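Local coordinates for Serine/threonine-protein phosphatase 2A regulatory subunit B'' subunit alpha (Homo sapiens, PDB 4I5J), which serves as a calcium-binding regulatory subunit of protein phosphatase 2A, which might tune the substrate selectivity, activity and cellular location of the catalytic enzyme, at residues 14-19 with 26-31; 61-66 with 175-180; 70-75 with 83-88. All coordinates share one frame; numbering follows the deposited sequence.

Contact 1. Residues 14-19 with 26-31; sequences SKFICL and SSLEQE
In the first helix-loop-helix of the EF-hand region, I17 and F16 of helix 12-20 receive L28 from the loop that leads on to helix 34-43. L28 points toward the helix, and its two methyls divide the work. CD1 goes to the F16 ring, 3.6 Å from F16 CE2, meeting it obliquely. CD2 settles on the backbone instead, 3.6 Å from I17 O. F16 can reach across because its CG stands anti to the backbone N (chi1 178°), which brings the end of the ring nearer the loop, where it crosses L28 at about a right angle. I17 is branched at CB and uses both arms: CD1 lies 3.8 Å from L28 CG, while CG2 rests 3.4 Å from S26 O. Cutting L28 back to an alanine would probably cost F16 CE2 and I17 CD1 this one apolar neighbour and open a gap between helix and loop. Leucine suits the position because it is long and forked, filling the angle between ring and aliphatic chain; F33 and A21 also touch it. S26 is exposed and S27 partly so, and their small hydroxyl side chains, turned away from the helix, suit such places. L28 also forms backbone hydrogen bonds with I80, in the loop between helices 54-72 and 82-86, an arrangement consistent with the short loop-to-loop pairing of two EF-hands.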
loop_
_atom_site.group_PDB
_atom_site.type_symbol
_atom_site.label_atom_id
_atom_site.label_comp_id
_atom_site.label_asym_id
_atom_site.label_seq_id
_atom_site.Cartn_x
_atom_site.Cartn_y
_atom_site.Cartn_z
ATOM N N SER A 14 4.603 -3.930 24.536
ATOM C CA SER A 14 4.021 -3.043 25.543
ATOM C C SER A 14 5.004 -1.992 26.069
ATOM O O SER A 14 4.639 -0.826 26.238
ATOM C CB SER A 14 3.453 -3.854 26.705
ATOM O OG SER A 14 2.278 -4.539 26.302
ATOM N N LYS A 15 6.248 -2.396 26.314
ATOM C CA LYS A 15 7.256 -1.443 26.781
ATOM C C LYS A 15 7.645 -0.467 25.671
ATOM O O LYS A 15 7.953 0.692 25.929
ATOM C CB LYS A 15 8.503 -2.161 27.289
ATOM C CG LYS A 15 8.293 -3.062 28.518
ATOM C CD LYS A 15 9.559 -3.922 28.763
ATOM C CE LYS A 15 9.353 -5.016 29.814
ATOM N NZ LYS A 15 10.569 -5.882 29.943
ATOM N N PHE A 16 7.657 -0.938 24.430
ATOM C CA PHE A 16 7.982 -0.059 23.320
ATOM C C PHE A 16 6.936 1.042 23.205
ATOM O O PHE A 16 7.269 2.223 23.024
ATOM C CB PHE A 16 8.040 -0.844 22.010
ATOM C CG PHE A 16 8.328 0.012 20.805
ATOM C CD1 PHE A 16 9.624 0.371 20.491
ATOM C CD2 PHE A 16 7.296 0.459 19.987
ATOM C CE1 PHE A 16 9.893 1.156 19.375
ATOM C CE2 PHE A 16 7.554 1.243 18.872
ATOM C CZ PHE A 16 8.856 1.593 18.568
ATOM N N ILE A 17 5.671 0.640 23.286
ATOM C CA ILE A 17 4.562 1.575 23.217
ATOM C C ILE A 17 4.721 2.637 24.314
ATOM O O ILE A 17 4.671 3.827 24.028
ATOM C CB ILE A 17 3.206 0.866 23.388
ATOM C CG1 ILE A 17 2.990 -0.192 22.296
ATOM C CG2 ILE A 17 2.070 1.880 23.419
ATOM C CD1 ILE A 17 2.648 0.344 20.953
ATOM N N CYS A 18 4.940 2.209 25.557
ATOM C CA CYS A 18 5.047 3.143 26.679
ATOM C C CYS A 18 6.190 4.118 26.475
ATOM O O CYS A 18 6.154 5.252 26.960
ATOM C CB CYS A 18 5.247 2.404 28.012
ATOM S SG CYS A 18 3.831 1.420 28.538
ATOM N N LEU A 19 7.203 3.677 25.744
ATOM C CA LEU A 19 8.384 4.493 25.548
ATOM C C LEU A 19 8.129 5.635 24.572
ATOM O O LEU A 19 8.557 6.751 24.805
ATOM C CB LEU A 19 9.535 3.620 25.053
ATOM C CG LEU A 19 10.845 4.358 24.852
ATOM C CD1 LEU A 19 11.215 5.080 26.131
ATOM C CD2 LEU A 19 11.925 3.378 24.478
ATOM N N SER A 26 -2.129 4.174 24.870
ATOM C CA SER A 26 -1.822 2.759 24.720
ATOM C C SER A 26 -1.495 2.431 23.267
ATOM O O SER A 26 -1.211 1.275 22.945
ATOM C CB SER A 26 -2.997 1.912 25.216
ATOM O OG SER A 26 -4.205 2.324 24.592
ATOM N N SER A 27 -1.528 3.459 22.414
ATOM C CA SER A 27 -1.238 3.319 20.991
ATOM C C SER A 27 -0.293 4.412 20.486
ATOM O O SER A 27 -0.121 5.455 21.129
ATOM C CB SER A 27 -2.535 3.369 20.191
ATOM O OG SER A 27 -3.132 4.649 20.326
ATOM N N LEU A 28 0.323 4.171 19.331
ATOM C CA LEU A 28 1.205 5.170 18.734
ATOM C C LEU A 28 0.650 5.676 17.401
ATOM O O LEU A 28 0.180 4.900 16.562
ATOM C CB LEU A 28 2.609 4.602 18.494
ATOM C CG LEU A 28 3.288 3.859 19.637
ATOM C CD1 LEU A 28 4.616 3.244 19.191
ATOM C CD2 LEU A 28 3.504 4.807 20.776
ATOM N N GLU A 29 0.728 6.982 17.207
ATOM C CA GLU A 29 0.378 7.575 15.932
ATOM C C GLU A 29 1.642 7.862 15.152
ATOM O O GLU A 29 2.730 7.816 15.717
ATOM C CB GLU A 29 -0.403 8.860 16.165
ATOM C CG GLU A 29 -1.780 8.558 16.727
ATOM C CD GLU A 29 -2.545 9.798 17.066
ATOM O OE1 GLU A 29 -1.921 10.883 17.186
ATOM O OE2 GLU A 29 -3.776 9.678 17.218
ATOM N N GLN A 30 1.496 8.175 13.865
ATOM C CA GLN A 30 2.655 8.460 13.015
ATOM C C GLN A 30 3.637 9.427 13.637
ATOM O O GLN A 30 4.846 9.172 13.613
ATOM C CB GLN A 30 2.227 8.951 11.629
ATOM C CG GLN A 30 1.592 7.836 10.807
ATOM C CD GLN A 30 1.686 8.074 9.298
ATOM O OE1 GLN A 30 2.268 9.054 8.858
ATOM N NE2 GLN A 30 1.112 7.169 8.508
ATOM N N GLU A 31 3.127 10.523 14.208
ATOM C CA GLU A 31 4.000 11.566 14.783
ATOM C C GLU A 31 4.907 11.034 15.899
ATOM O O GLU A 31 6.024 11.513 16.088
ATOM C CB GLU A 31 3.173 12.755 15.308
ATOM C CG GLU A 31 2.449 13.578 14.228
ATOM C CD GLU A 31 1.187 12.903 13.645
ATOM O OE1 GLU A 31 0.622 13.455 12.675
ATOM O OE2 GLU A 31 0.754 11.835 14.136
#

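Contact 2. Residues 61-66 with 175-180; sequences ITTVIQ and DFVWFL
Q66 of helix 54-72 faces V177 and W178 of helix 173-184, and its side chain meets both. The short helical segments pass 9.6 Å apart at a crossing angle of -51°, with Q66 and V177 closest in backbone terms. Starting from the main chain, Q66 CB sits 3.8 Å from V177 CG1 and 3.9 Å from W178 NE1, so the base of this polar residue behaves as an apolar one. V177 meets it because CG1 stands anti to its backbone N and reaches forward; a compact beta-branched residue fits this close approach of two helices. Beyond CB the glutamine runs through CG and bends sharply at chi2, folding CD back beside its own helix rather than sending it straight across. At the tip the amide splits its two ends. Q66 OE1 accepts from W178 NE1 at 3.2 Å in a fairly straight bond (160°), on a lone pair in the carbonyl plane and close to the plane of the indole, although the amide and indole planes are 46° apart. Q66 NE2 turns the other way and donates to T62 O at 3.2 Å, one turn earlier in the same helix. That carbonyl also receives Q66 N, the two donors arriving from opposite faces of its plane. NE2 has a stronger partner in Q30 OE1, from the loop before helix 34-43. T63 OG1 bonds to Y173 OH and R59 O and only brushes V177 CG2. The indole, which also meets the rings of Y70 and W76, presents its N-H edge to Q66. With an indole donor on one end and carbonyl acceptors on the other, the amide's rotation is fixed: a buried polar group is satisfied from both helices and a loop.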
loop_
_atom_site.group_PDB
_atom_site.type_symbol
_atom_site.label_atom_id
_atom_site.label_comp_id
_atom_site.label_asym_id
_atom_site.label_seq_id
_atom_site.Cartn_x
_atom_site.Cartn_y
_atom_site.Cartn_z
ATOM N N ILE A 61 12.334 10.098 6.472
ATOM C CA ILE A 61 11.585 9.839 7.686
ATOM C C ILE A 61 10.090 9.616 7.409
ATOM O O ILE A 61 9.496 8.661 7.916
ATOM C CB ILE A 61 11.807 10.960 8.700
ATOM C CG1 ILE A 61 13.274 10.929 9.166
ATOM C CG2 ILE A 61 10.838 10.818 9.880
ATOM C CD1 ILE A 61 13.643 12.061 10.095
ATOM N N THR A 62 9.497 10.468 6.581
ATOM C CA THR A 62 8.098 10.302 6.191
ATOM C C THR A 62 7.882 8.933 5.562
ATOM O O THR A 62 6.893 8.239 5.840
ATOM C CB THR A 62 7.703 11.359 5.143
ATOM O OG1 THR A 62 7.689 12.661 5.742
ATOM C CG2 THR A 62 6.318 11.050 4.563
ATOM N N THR A 63 8.831 8.538 4.708
ATOM C CA THR A 63 8.698 7.296 3.965
ATOM C C THR A 63 8.843 6.080 4.876
ATOM O O THR A 63 8.057 5.132 4.770
ATOM C CB THR A 63 9.705 7.231 2.825
ATOM O OG1 THR A 63 9.474 8.338 1.940
ATOM C CG2 THR A 63 9.561 5.937 2.055
ATOM N N VAL A 64 9.821 6.110 5.785
ATOM C CA VAL A 64 9.995 4.996 6.713
ATOM C C VAL A 64 8.770 4.878 7.610
ATOM O O VAL A 64 8.291 3.767 7.897
ATOM C CB VAL A 64 11.255 5.143 7.590
ATOM C CG1 VAL A 64 11.307 4.016 8.655
ATOM C CG2 VAL A 64 12.507 5.134 6.720
ATOM N N ILE A 65 8.258 6.015 8.063
ATOM C CA ILE A 65 7.058 5.965 8.892
ATOM C C ILE A 65 5.866 5.369 8.111
ATOM O O ILE A 65 5.143 4.548 8.652
ATOM C CB ILE A 65 6.741 7.322 9.526
ATOM C CG1 ILE A 65 7.880 7.693 10.468
ATOM C CG2 ILE A 65 5.410 7.282 10.301
ATOM C CD1 ILE A 65 7.734 9.025 11.124
ATOM N N GLN A 66 5.691 5.731 6.833
ATOM C CA GLN A 66 4.583 5.167 6.065
ATOM C C GLN A 66 4.765 3.670 5.995
ATOM O O GLN A 66 3.808 2.922 6.169
ATOM C CB GLN A 66 4.495 5.751 4.634
ATOM C CG GLN A 66 4.156 7.221 4.585
ATOM C CD GLN A 66 3.243 7.625 5.724
ATOM O OE1 GLN A 66 2.105 7.164 5.822
ATOM N NE2 GLN A 66 3.751 8.467 6.609
ATOM N N ASP A 175 0.588 9.208 0.922
ATOM C CA ASP A 175 -0.354 8.305 0.288
ATOM C C ASP A 175 0.184 7.645 -0.979
ATOM O O ASP A 175 -0.233 6.544 -1.343
ATOM C CB ASP A 175 -1.661 9.026 0.025
ATOM C CG ASP A 175 -2.510 9.107 1.274
ATOM O OD1 ASP A 175 -2.552 8.104 2.047
ATOM O OD2 ASP A 175 -3.122 10.159 1.483
ATOM N N PHE A 176 1.100 8.322 -1.660
ATOM C CA PHE A 176 1.724 7.733 -2.829
ATOM C C PHE A 176 2.550 6.515 -2.418
ATOM O O PHE A 176 2.572 5.509 -3.129
ATOM C CB PHE A 176 2.608 8.744 -3.561
ATOM C CG PHE A 176 3.346 8.140 -4.707
ATOM C CD1 PHE A 176 2.659 7.729 -5.837
ATOM C CD2 PHE A 176 4.698 7.924 -4.631
ATOM C CE1 PHE A 176 3.324 7.148 -6.896
ATOM C CE2 PHE A 176 5.386 7.356 -5.695
ATOM C CZ PHE A 176 4.691 6.953 -6.825
ATOM N N VAL A 177 3.228 6.612 -1.273
ATOM C CA VAL A 177 3.967 5.469 -0.726
ATOM C C VAL A 177 3.099 4.213 -0.631
ATOM O O VAL A 177 3.514 3.132 -1.063
ATOM C CB VAL A 177 4.627 5.793 0.638
ATOM C CG1 VAL A 177 5.431 4.595 1.128
ATOM C CG2 VAL A 177 5.586 7.007 0.492
ATOM N N TRP A 178 1.884 4.356 -0.098
ATOM C CA TRP A 178 0.957 3.226 0.047
ATOM C C TRP A 178 0.515 2.712 -1.295
ATOM O O TRP A 178 0.468 1.501 -1.518
ATOM C CB TRP A 178 -0.287 3.666 0.824
ATOM C CG TRP A 178 -0.028 3.855 2.283
ATOM C CD1 TRP A 178 0.745 4.826 2.855
ATOM C CD2 TRP A 178 -0.535 3.062 3.361
ATOM N NE1 TRP A 178 0.753 4.685 4.216
ATOM C CE2 TRP A 178 -0.019 3.607 4.559
ATOM C CE3 TRP A 178 -1.363 1.939 3.437
ATOM C CZ2 TRP A 178 -0.320 3.091 5.810
ATOM C CZ3 TRP A 178 -1.652 1.409 4.699
ATOM C CH2 TRP A 178 -1.131 1.992 5.865
ATOM N N PHE A 179 0.156 3.631 -2.190
ATOM C CA PHE A 179 -0.150 3.250 -3.556
ATOM C C PHE A 179 1.009 2.485 -4.190
ATOM O O PHE A 179 0.826 1.363 -4.663
ATOM C CB PHE A 179 -0.469 4.467 -4.436
ATOM C CG PHE A 179 -0.495 4.133 -5.895
ATOM C CD1 PHE A 179 -1.607 3.516 -6.453
ATOM C CD2 PHE A 179 0.609 4.389 -6.707
ATOM C CE1 PHE A 179 -1.630 3.172 -7.795
ATOM C CE2 PHE A 179 0.596 4.051 -8.059
ATOM C CZ PHE A 179 -0.521 3.443 -8.605
ATOM N N LEU A 180 2.198 3.088 -4.214
ATOM C CA LEU A 180 3.327 2.461 -4.907
ATOM C C LEU A 180 3.601 1.044 -4.391
ATOM O O LEU A 180 3.728 0.114 -5.195
ATOM C CB LEU A 180 4.592 3.324 -4.817
ATOM C CG LEU A 180 5.816 2.877 -5.627
ATOM C CD1 LEU A 180 6.841 4.007 -5.746
ATOM C CD2 LEU A 180 6.531 1.717 -4.982
#

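Contact 3. Residues 70-75 with 83-88; sequences YTVNRS and TEIRKS
V72 and E84 come within 5.7 Å, CA to CA, where N73 leaves helix 54-72 as the centre of an inverse gamma turn, closed by the bond of R74 N to V72 O at 2.8 Å. The side chain of E84 reaches this turn. Extended beyond CG (chi2 178°), it carries its carboxylate past V72 to the start of the loop, where each oxygen finds its own donors. OE1 accepts from N73 ND2 at 2.9 Å in a bond of 157°, the donor lying slightly out of the carboxylate plane. OE2 is gripped twice by S75, by the backbone N at 3.2 Å from well out of the plane and by OG at 3.1 Å on the syn lone pair. N73 OD1, the other end of that amide, is bonded to G78 N, and S75 OG itself also bonds to S77 OG. The spacing of N73, S75, S77 and E84 is consistent with an EF-hand-like loop, and here the carboxylate is gathered in by the loop's own N-H and hydroxyl groups; the chain's calcium ion lies elsewhere, at D200 to E211. A water donates to both V72 O (2.6 Å) and E84 O (2.7 Å), bridging the two backbones. V72 supplies the apolar side: CG1 leans over the E84 carbonyl and towards I85, while CG2 touches S88 CB at 3.8 Å. S88 N and OG both bond to I85 O, from the same face of its plane. On its far side helix 82-86 packs I85 against A13, F16 and I17 of helix 12-20, while R74 rests on P189 and T190 of helix 189-199.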
loop_
_atom_site.group_PDB
_atom_site.type_symbol
_atom_site.label_atom_id
_atom_site.label_comp_id
_atom_site.label_asym_id
_atom_site.label_seq_id
_atom_site.Cartn_x
_atom_site.Cartn_y
_atom_site.Cartn_z
ATOM N N TYR A 70 2.287 0.918 7.160
ATOM C CA TYR A 70 1.811 0.057 6.090
ATOM C C TYR A 70 1.830 -1.408 6.528
ATOM O O TYR A 70 0.870 -2.143 6.327
ATOM C CB TYR A 70 2.689 0.237 4.856
ATOM C CG TYR A 70 2.205 -0.488 3.630
ATOM C CD1 TYR A 70 1.444 0.171 2.676
ATOM C CD2 TYR A 70 2.501 -1.824 3.424
ATOM C CE1 TYR A 70 1.001 -0.481 1.542
ATOM C CE2 TYR A 70 2.058 -2.496 2.279
ATOM C CZ TYR A 70 1.317 -1.822 1.353
ATOM O OH TYR A 70 0.873 -2.470 0.219
ATOM N N THR A 71 2.933 -1.822 7.135
ATOM C CA THR A 71 3.127 -3.210 7.514
ATOM C C THR A 71 2.582 -3.524 8.908
ATOM O O THR A 71 2.019 -4.589 9.143
ATOM C CB THR A 71 4.619 -3.542 7.461
ATOM O OG1 THR A 71 5.072 -3.402 6.115
ATOM C CG2 THR A 71 4.904 -4.945 7.943
ATOM N N VAL A 72 2.743 -2.600 9.843
ATOM C CA VAL A 72 2.407 -2.897 11.237
ATOM C C VAL A 72 0.939 -2.594 11.591
ATOM O O VAL A 72 0.259 -3.396 12.236
ATOM C CB VAL A 72 3.356 -2.140 12.194
ATOM C CG1 VAL A 72 2.968 -2.375 13.624
ATOM C CG2 VAL A 72 4.805 -2.581 11.939
ATOM N N ASN A 73 0.446 -1.443 11.160
ATOM C CA ASN A 73 -0.889 -1.002 11.550
ATOM C C ASN A 73 -2.040 -1.653 10.761
ATOM O O ASN A 73 -2.757 -0.983 10.026
ATOM C CB ASN A 73 -0.965 0.513 11.434
ATOM C CG ASN A 73 -2.269 1.059 11.925
ATOM O OD1 ASN A 73 -2.838 1.965 11.314
ATOM N ND2 ASN A 73 -2.765 0.503 13.032
ATOM N N ARG A 74 -2.231 -2.953 10.950
ATOM C CA ARG A 74 -3.151 -3.739 10.118
ATOM C C ARG A 74 -4.641 -3.382 10.234
ATOM O O ARG A 74 -5.446 -3.747 9.369
ATOM C CB ARG A 74 -2.939 -5.226 10.398
ATOM C CG ARG A 74 -1.570 -5.717 9.964
ATOM C CD ARG A 74 -1.479 -5.819 8.452
ATOM N NE ARG A 74 -2.523 -6.698 7.943
ATOM C CZ ARG A 74 -2.465 -8.027 7.986
ATOM N NH1 ARG A 74 -1.404 -8.629 8.507
ATOM N NH2 ARG A 74 -3.470 -8.752 7.508
ATOM N N SER A 75 -5.006 -2.693 11.311
ATOM C CA SER A 75 -6.373 -2.214 11.490
ATOM C C SER A 75 -6.655 -0.947 10.682
ATOM O O SER A 75 -7.796 -0.493 10.630
ATOM C CB SER A 75 -6.614 -1.894 12.965
ATOM O OG SER A 75 -5.921 -0.705 13.328
ATOM N N THR A 83 -0.376 -5.181 20.210
ATOM C CA THR A 83 -0.724 -6.405 19.476
ATOM C C THR A 83 -0.156 -6.338 18.067
ATOM O O THR A 83 0.455 -7.296 17.579
ATOM C CB THR A 83 -2.259 -6.610 19.369
ATOM O OG1 THR A 83 -2.828 -6.669 20.678
ATOM C CG2 THR A 83 -2.574 -7.893 18.664
ATOM N N GLU A 84 -0.327 -5.183 17.433
ATOM C CA GLU A 84 0.185 -4.991 16.088
ATOM C C GLU A 84 1.704 -5.063 16.034
ATOM O O GLU A 84 2.271 -5.628 15.096
ATOM C CB GLU A 84 -0.347 -3.689 15.491
ATOM C CG GLU A 84 -1.854 -3.773 15.277
ATOM C CD GLU A 84 -2.438 -2.496 14.728
ATOM O OE1 GLU A 84 -1.807 -1.427 14.908
ATOM O OE2 GLU A 84 -3.522 -2.561 14.122
ATOM N N ILE A 85 2.377 -4.525 17.044
ATOM C CA ILE A 85 3.822 -4.606 17.045
ATOM C C ILE A 85 4.279 -6.036 17.266
ATOM O O ILE A 85 5.236 -6.515 16.626
ATOM C CB ILE A 85 4.438 -3.684 18.086
ATOM C CG1 ILE A 85 4.208 -2.242 17.672
ATOM C CG2 ILE A 85 5.946 -3.917 18.180
ATOM C CD1 ILE A 85 4.808 -1.262 18.591
ATOM N N ARG A 86 3.571 -6.720 18.160
ATOM C CA ARG A 86 3.905 -8.086 18.556
ATOM C C ARG A 86 3.796 -9.040 17.367
ATOM O O ARG A 86 4.558 -9.992 17.264
ATOM C CB ARG A 86 2.961 -8.519 19.678
ATOM C CG ARG A 86 3.294 -9.812 20.385
ATOM C CD ARG A 86 2.198 -10.117 21.421
ATOM N NE ARG A 86 1.959 -8.965 22.287
ATOM C CZ ARG A 86 0.764 -8.448 22.558
ATOM N NH1 ARG A 86 -0.338 -8.984 22.034
ATOM N NH2 ARG A 86 0.672 -7.390 23.361
ATOM N N LYS A 87 2.860 -8.779 16.456
ATOM C CA LYS A 87 2.722 -9.625 15.259
ATOM C C LYS A 87 3.614 -9.215 14.079
ATOM O O LYS A 87 3.601 -9.856 13.031
ATOM C CB LYS A 87 1.260 -9.693 14.813
ATOM C CG LYS A 87 0.351 -10.418 15.809
ATOM C CD LYS A 87 -1.118 -10.140 15.516
ATOM C CE LYS A 87 -2.015 -10.813 16.553
ATOM N NZ LYS A 87 -3.464 -10.581 16.284
ATOM N N SER A 88 4.416 -8.171 14.265
ATOM C CA SER A 88 5.292 -7.671 13.210
ATOM C C SER A 88 6.757 -7.981 13.504
ATOM O O SER A 88 7.090 -8.428 14.592
ATOM C CB SER A 88 5.134 -6.152 13.085
ATOM O OG SER A 88 5.882 -5.493 14.097
HETATM O O HOH W 1 0.965 -5.857 12.785
#

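Overall arrangement
Contact 2 is the buried, central one, about 8 Å from the centre of the chain, and joins segments 109 residues apart, one in each of two successive EF-hand regions. Contacts 1 and 3 sit farther out, at about 22 and 14 Å, and both belong to the first region. Contact 1 is buried and built on apolar side chains, some of them resting on backbone carbonyls; contact 3 is partly buried and built on a carboxylate, while contact 2 relies on a neutral amide and an indole. Helix 54-72 serves both contacts 2 and 3, which meet where W178 packs on Y70. Contact 1 touches contact 3 through I85, and contact 2 through Q30.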